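Local structure of malonyl CoA-acyl carrier protein transacylase (Bartonella henselae, 3QAT) at residues G15-G20 against V58-A63; N64-L69 against R118-R123. The protein probably transfers the malonyl group from malonyl-CoA to the acyl carrier protein, the step that supplies malonyl units for fatty acid biosynthesis. One frame throughout, in Å; residues are numbered along the deposited sequence. Where two conformers were deposited one is given.

Contact 1 of 2, residues G15-G20 against V58-A63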
# COMPACT_ATOMS: atom_id res chain seq x y z
N GLY A 15 -5.54 5.70 -0.33
CA GLY A 15 -5.36 7.05 -0.83
C GLY A 15 -5.26 7.07 -2.35
O GLY A 15 -5.30 8.14 -2.98
N SER A 16 -5.08 5.89 -2.93
CA SER A 16 -5.00 5.80 -4.40
C SER A 16 -6.33 5.45 -5.05
O SER A 16 -6.45 5.48 -6.28
CB SER A 16 -3.92 4.78 -4.84
OG SER A 16 -2.63 5.29 -4.53
N GLN A 17 -7.34 5.18 -4.23
CA GLN A 17 -8.66 4.80 -4.77
C GLN A 17 -9.37 6.01 -5.36
O GLN A 17 -9.23 7.16 -4.89
CB GLN A 17 -9.53 4.12 -3.69
CG GLN A 17 -10.13 5.04 -2.59
CD GLN A 17 -9.12 5.55 -1.57
OE1 GLN A 17 -8.00 5.06 -1.49
NE2 GLN A 17 -9.54 6.55 -0.78
N LEU A 18 -10.12 5.73 -6.42
CA LEU A 18 -10.86 6.76 -7.18
C LEU A 18 -12.12 6.10 -7.71
O LEU A 18 -12.05 4.99 -8.21
CB LEU A 18 -10.05 7.18 -8.44
CG LEU A 18 -8.69 7.86 -8.22
CD1 LEU A 18 -7.80 7.70 -9.42
CD2 LEU A 18 -8.94 9.32 -7.89
N ILE A 19 -13.26 6.79 -7.64
CA ILE A 19 -14.50 6.27 -8.26
C ILE A 19 -14.24 6.00 -9.73
O ILE A 19 -13.66 6.85 -10.44
CB ILE A 19 -15.66 7.28 -8.18
CG1 ILE A 19 -16.17 7.41 -6.75
CG2 ILE A 19 -16.81 6.89 -9.16
CD1 ILE A 19 -17.11 8.65 -6.58
N GLY A 20 -14.70 4.84 -10.19
CA GLY A 20 -14.55 4.42 -11.59
C GLY A 20 -13.25 3.73 -11.92
O GLY A 20 -13.06 3.25 -13.05
N VAL A 58 -17.86 6.08 0.74
CA VAL A 58 -18.06 4.62 0.94
C VAL A 58 -16.89 3.82 0.38
O VAL A 58 -16.36 2.91 1.05
CB VAL A 58 -19.38 4.14 0.36
CG1 VAL A 58 -19.52 2.60 0.45
CG2 VAL A 58 -20.54 4.84 1.05
N LEU A 59 -16.43 4.17 -0.83
CA LEU A 59 -15.24 3.51 -1.38
C LEU A 59 -14.00 3.73 -0.52
O LEU A 59 -13.14 2.85 -0.43
CB LEU A 59 -14.97 4.04 -2.80
CG LEU A 59 -13.75 3.48 -3.53
CD1 LEU A 59 -13.80 1.95 -3.65
CD2 LEU A 59 -13.61 4.11 -4.93
N THR A 60 -13.91 4.89 0.12
CA THR A 60 -12.72 5.25 0.90
C THR A 60 -12.67 4.49 2.24
O THR A 60 -11.58 4.29 2.77
CB THR A 60 -12.68 6.78 1.05
OG1 THR A 60 -12.35 7.33 -0.23
CG2 THR A 60 -11.64 7.26 2.06
N LEU A 61 -13.83 4.06 2.76
CA LEU A 61 -13.80 3.23 3.99
C LEU A 61 -12.78 2.13 3.76
O LEU A 61 -12.78 1.45 2.73
CB LEU A 61 -15.16 2.61 4.24
CG LEU A 61 -16.26 3.60 4.62
CD1 LEU A 61 -17.54 2.80 4.69
CD2 LEU A 61 -15.93 4.26 5.95
N THR A 62 -11.88 1.96 4.74
CA THR A 62 -10.74 1.05 4.52
C THR A 62 -11.17 -0.42 4.24
O THR A 62 -10.50 -1.11 3.45
CB THR A 62 -9.70 1.20 5.64
OG1 THR A 62 -8.45 0.59 5.23
CG2 THR A 62 -10.24 0.62 6.93
N ALA A 63 -12.30 -0.86 4.79
CA ALA A 63 -12.82 -2.20 4.49
C ALA A 63 -13.20 -2.38 3.03
O ALA A 63 -13.25 -3.50 2.53
CB ALA A 63 -13.98 -2.56 5.40
O HOH W 1 -10.94 8.49 -3.14
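Q17 and L59 make the close apolar part of this contact, their side chains running antiparallel alongside each other until CG of Q17 lies 4.1 Å from CG of L59. A chi1 of 180° sets CG of L59 anti to its backbone N, beside CG of Q17; CD2 of L59 lies 3.7 Å from the carbonyl C of L18. Beyond CG the Q17 chain bends (chi2 -73°) and passes across T60. NE2 of Q17 donates to OG1 of T60 over 3.0 Å, with OG1 tilted slightly from the amide plane. The other end of the amide turns back on its own loop: the N of G15 donates in plane to a lone pair of OE1 of Q17, at 2.8 Å, which helps fix the amide's rotation. The outer side is looser and wetter. There a water donates to O of Q17 at 2.8 Å and only weakly to OG1 of T60, while L18 and I19 are largely exposed. OG1 of T60 also hydrogen-bonds to A56 O, one turn back. The contact joins the loop between strand 6-11 and helix 23-28 to helix 56-60, with L59 also packing on helices 47-53 and 62-82.

Contact 2 of 2, residues N64-L69 against R118-R123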
# COMPACT_ATOMS: atom_id res chain seq x y z
N ASN A 64 -13.47 -1.25 2.34
CA ASN A 64 -13.70 -1.27 0.90
C ASN A 64 -12.46 -0.96 0.07
O ASN A 64 -12.16 -1.67 -0.90
CB ASN A 64 -14.86 -0.33 0.55
CG ASN A 64 -16.15 -0.82 1.15
OD1 ASN A 64 -16.34 -2.04 1.34
ND2 ASN A 64 -17.04 0.11 1.49
N ALA A 65 -11.75 0.10 0.46
CA ALA A 65 -10.60 0.56 -0.31
C ALA A 65 -9.51 -0.52 -0.41
O ALA A 65 -8.84 -0.61 -1.43
CB ALA A 65 -10.01 1.82 0.33
N GLN A 66 -9.33 -1.32 0.64
CA GLN A 66 -8.22 -2.29 0.60
C GLN A 66 -8.47 -3.40 -0.46
O GLN A 66 -7.66 -3.55 -1.36
CB GLN A 66 -7.91 -2.88 1.98
CG GLN A 66 -7.44 -1.82 2.97
CD GLN A 66 -6.79 -2.43 4.22
OE1 GLN A 66 -6.07 -3.44 4.13
NE2 GLN A 66 -7.02 -1.81 5.39
N PRO A 67 -9.60 -4.15 -0.37
CA PRO A 67 -9.79 -5.14 -1.43
C PRO A 67 -10.00 -4.47 -2.79
O PRO A 67 -9.57 -5.04 -3.82
CB PRO A 67 -11.04 -5.95 -0.99
CG PRO A 67 -11.77 -5.01 0.01
CD PRO A 67 -10.63 -4.27 0.71
N ALA A 68 -10.61 -3.27 -2.82
CA ALA A 68 -10.83 -2.60 -4.14
C ALA A 68 -9.54 -2.22 -4.86
O ALA A 68 -9.40 -2.45 -6.06
CB ALA A 68 -11.70 -1.35 -3.98
N LEU A 69 -8.60 -1.63 -4.12
CA LEU A 69 -7.33 -1.24 -4.74
C LEU A 69 -6.56 -2.46 -5.22
O LEU A 69 -5.93 -2.43 -6.29
CB LEU A 69 -6.47 -0.40 -3.77
CG LEU A 69 -6.90 1.09 -3.77
CD1 LEU A 69 -6.34 1.81 -2.53
CD2 LEU A 69 -6.43 1.78 -5.05
N ARG A 118 -10.19 -11.71 0.67
CA ARG A 118 -10.70 -11.95 2.00
C ARG A 118 -9.74 -11.45 3.07
O ARG A 118 -10.19 -10.88 4.07
CB ARG A 118 -11.01 -13.45 2.18
CG ARG A 118 -12.21 -13.92 1.35
CD ARG A 118 -12.34 -15.42 1.43
NE ARG A 118 -13.51 -15.85 0.67
CZ ARG A 118 -13.77 -17.11 0.36
NH1 ARG A 118 -12.93 -18.08 0.70
NH2 ARG A 118 -14.88 -17.38 -0.32
N LEU A 119 -8.45 -11.63 2.85
CA LEU A 119 -7.47 -11.13 3.82
C LEU A 119 -7.58 -9.62 3.95
O LEU A 119 -7.49 -9.10 5.06
CB LEU A 119 -6.02 -11.51 3.44
CG LEU A 119 -5.61 -12.97 3.63
CD1 LEU A 119 -4.33 -13.21 2.85
CD2 LEU A 119 -5.41 -13.28 5.12
N LEU A 120 -7.76 -8.92 2.82
CA LEU A 120 -7.83 -7.45 2.85
C LEU A 120 -9.13 -6.92 3.45
O LEU A 120 -9.13 -5.90 4.12
CB LEU A 120 -7.57 -6.84 1.46
CG LEU A 120 -6.10 -7.01 1.05
CD1 LEU A 120 -5.99 -6.57 -0.39
CD2 LEU A 120 -5.18 -6.18 1.96
N ARG A 121 -10.22 -7.67 3.27
CA ARG A 121 -11.46 -7.34 3.95
C ARG A 121 -11.32 -7.53 5.48
O ARG A 121 -11.73 -6.67 6.26
CB ARG A 121 -12.61 -8.15 3.33
CG ARG A 121 -13.94 -8.10 4.09
CD ARG A 121 -14.48 -6.70 4.36
NE ARG A 121 -14.63 -5.86 3.15
CZ ARG A 121 -15.66 -5.92 2.31
NH1 ARG A 121 -16.61 -6.85 2.42
NH2 ARG A 121 -15.73 -5.03 1.31
N ILE A 122 -10.68 -8.62 5.89
CA ILE A 122 -10.40 -8.86 7.32
C ILE A 122 -9.51 -7.73 7.85
O ILE A 122 -9.75 -7.20 8.96
CB ILE A 122 -9.74 -10.25 7.51
CG1 ILE A 122 -10.81 -11.33 7.32
CG2 ILE A 122 -9.10 -10.35 8.92
CD1 ILE A 122 -10.20 -12.74 7.09
N ARG A 123 -8.52 -7.34 7.06
CA ARG A 123 -7.57 -6.32 7.49
C ARG A 123 -8.28 -4.97 7.68
O ARG A 123 -8.13 -4.31 8.71
CB ARG A 123 -6.45 -6.21 6.44
CG ARG A 123 -5.23 -5.43 6.92
CD ARG A 123 -4.09 -5.62 5.90
NE ARG A 123 -2.84 -4.89 6.25
CZ ARG A 123 -2.59 -3.63 5.89
NH1 ARG A 123 -3.50 -2.89 5.22
NH2 ARG A 123 -1.42 -3.06 6.22
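R123 lies across Q66 in a helix-helix contact of the acyl transferase fold: segments 64-69 and 118-123, on helices 62-82 and 113-129, run nearly antiparallel (159°), their axes approaching to 7.9 Å. The extended chain of R123, its CG anti to the backbone N (chi1 -166°), passes OE1 of Q66, with CD 3.4 Å from that oxygen. The amide and guanidinium planes are 75° apart. NE2 of Q66 hydrogen-bonds to T62 OG1. In the middle, P67 and L120 pack flank to flank, CD of P67 4.1 Å from CB of L120, while CD1 of L120 meets the O of Q66 at 3.6 Å. P67, lacking an N-H, kinks its helix. Beyond it R121 lies beside N64; NE of R121 hydrogen-bonds to A63 O and its NH2 forms a salt bridge with E45, while N64 ND2 hydrogen-bonds to V58 O. R123 NH2 hydrogen-bonds to Q256 and to S98, the probable nucleophile of a GxSxG elbow. R123 probably matches the arginine that binds the malonyl carboxylate in FabD-type malonyltransferases, making Q66 a second-shell residue that positions it. NH1 of R123 donates to OE1 of Q66 over 2.8 Å: OE1 lies in the guanidinium plane, whereas NH1 sits well above the carbonyl plane.

Segment 58-63 of contact 1 runs into the first turn of helix 62-82, which contact 2 uses directly; their centres are about 10 Å apart. Contact 1 lies at the surface, where a loop meets helix 56-60 and a neutral amide-hydroxyl bond is accompanied by water. Contact 2 is buried between two helices, and there an arginine-amide hydrogen bond, from R123 to Q66, flanks a proline-leucine packing. The two also touch directly: backbone carbonyls of 58-63 accept hydrogen bonds from polar side chains of contact 2, and the N of Q17 packs 3.6 Å from CD2 of L69, bringing the loop of contact 1 against the helix of contact 2.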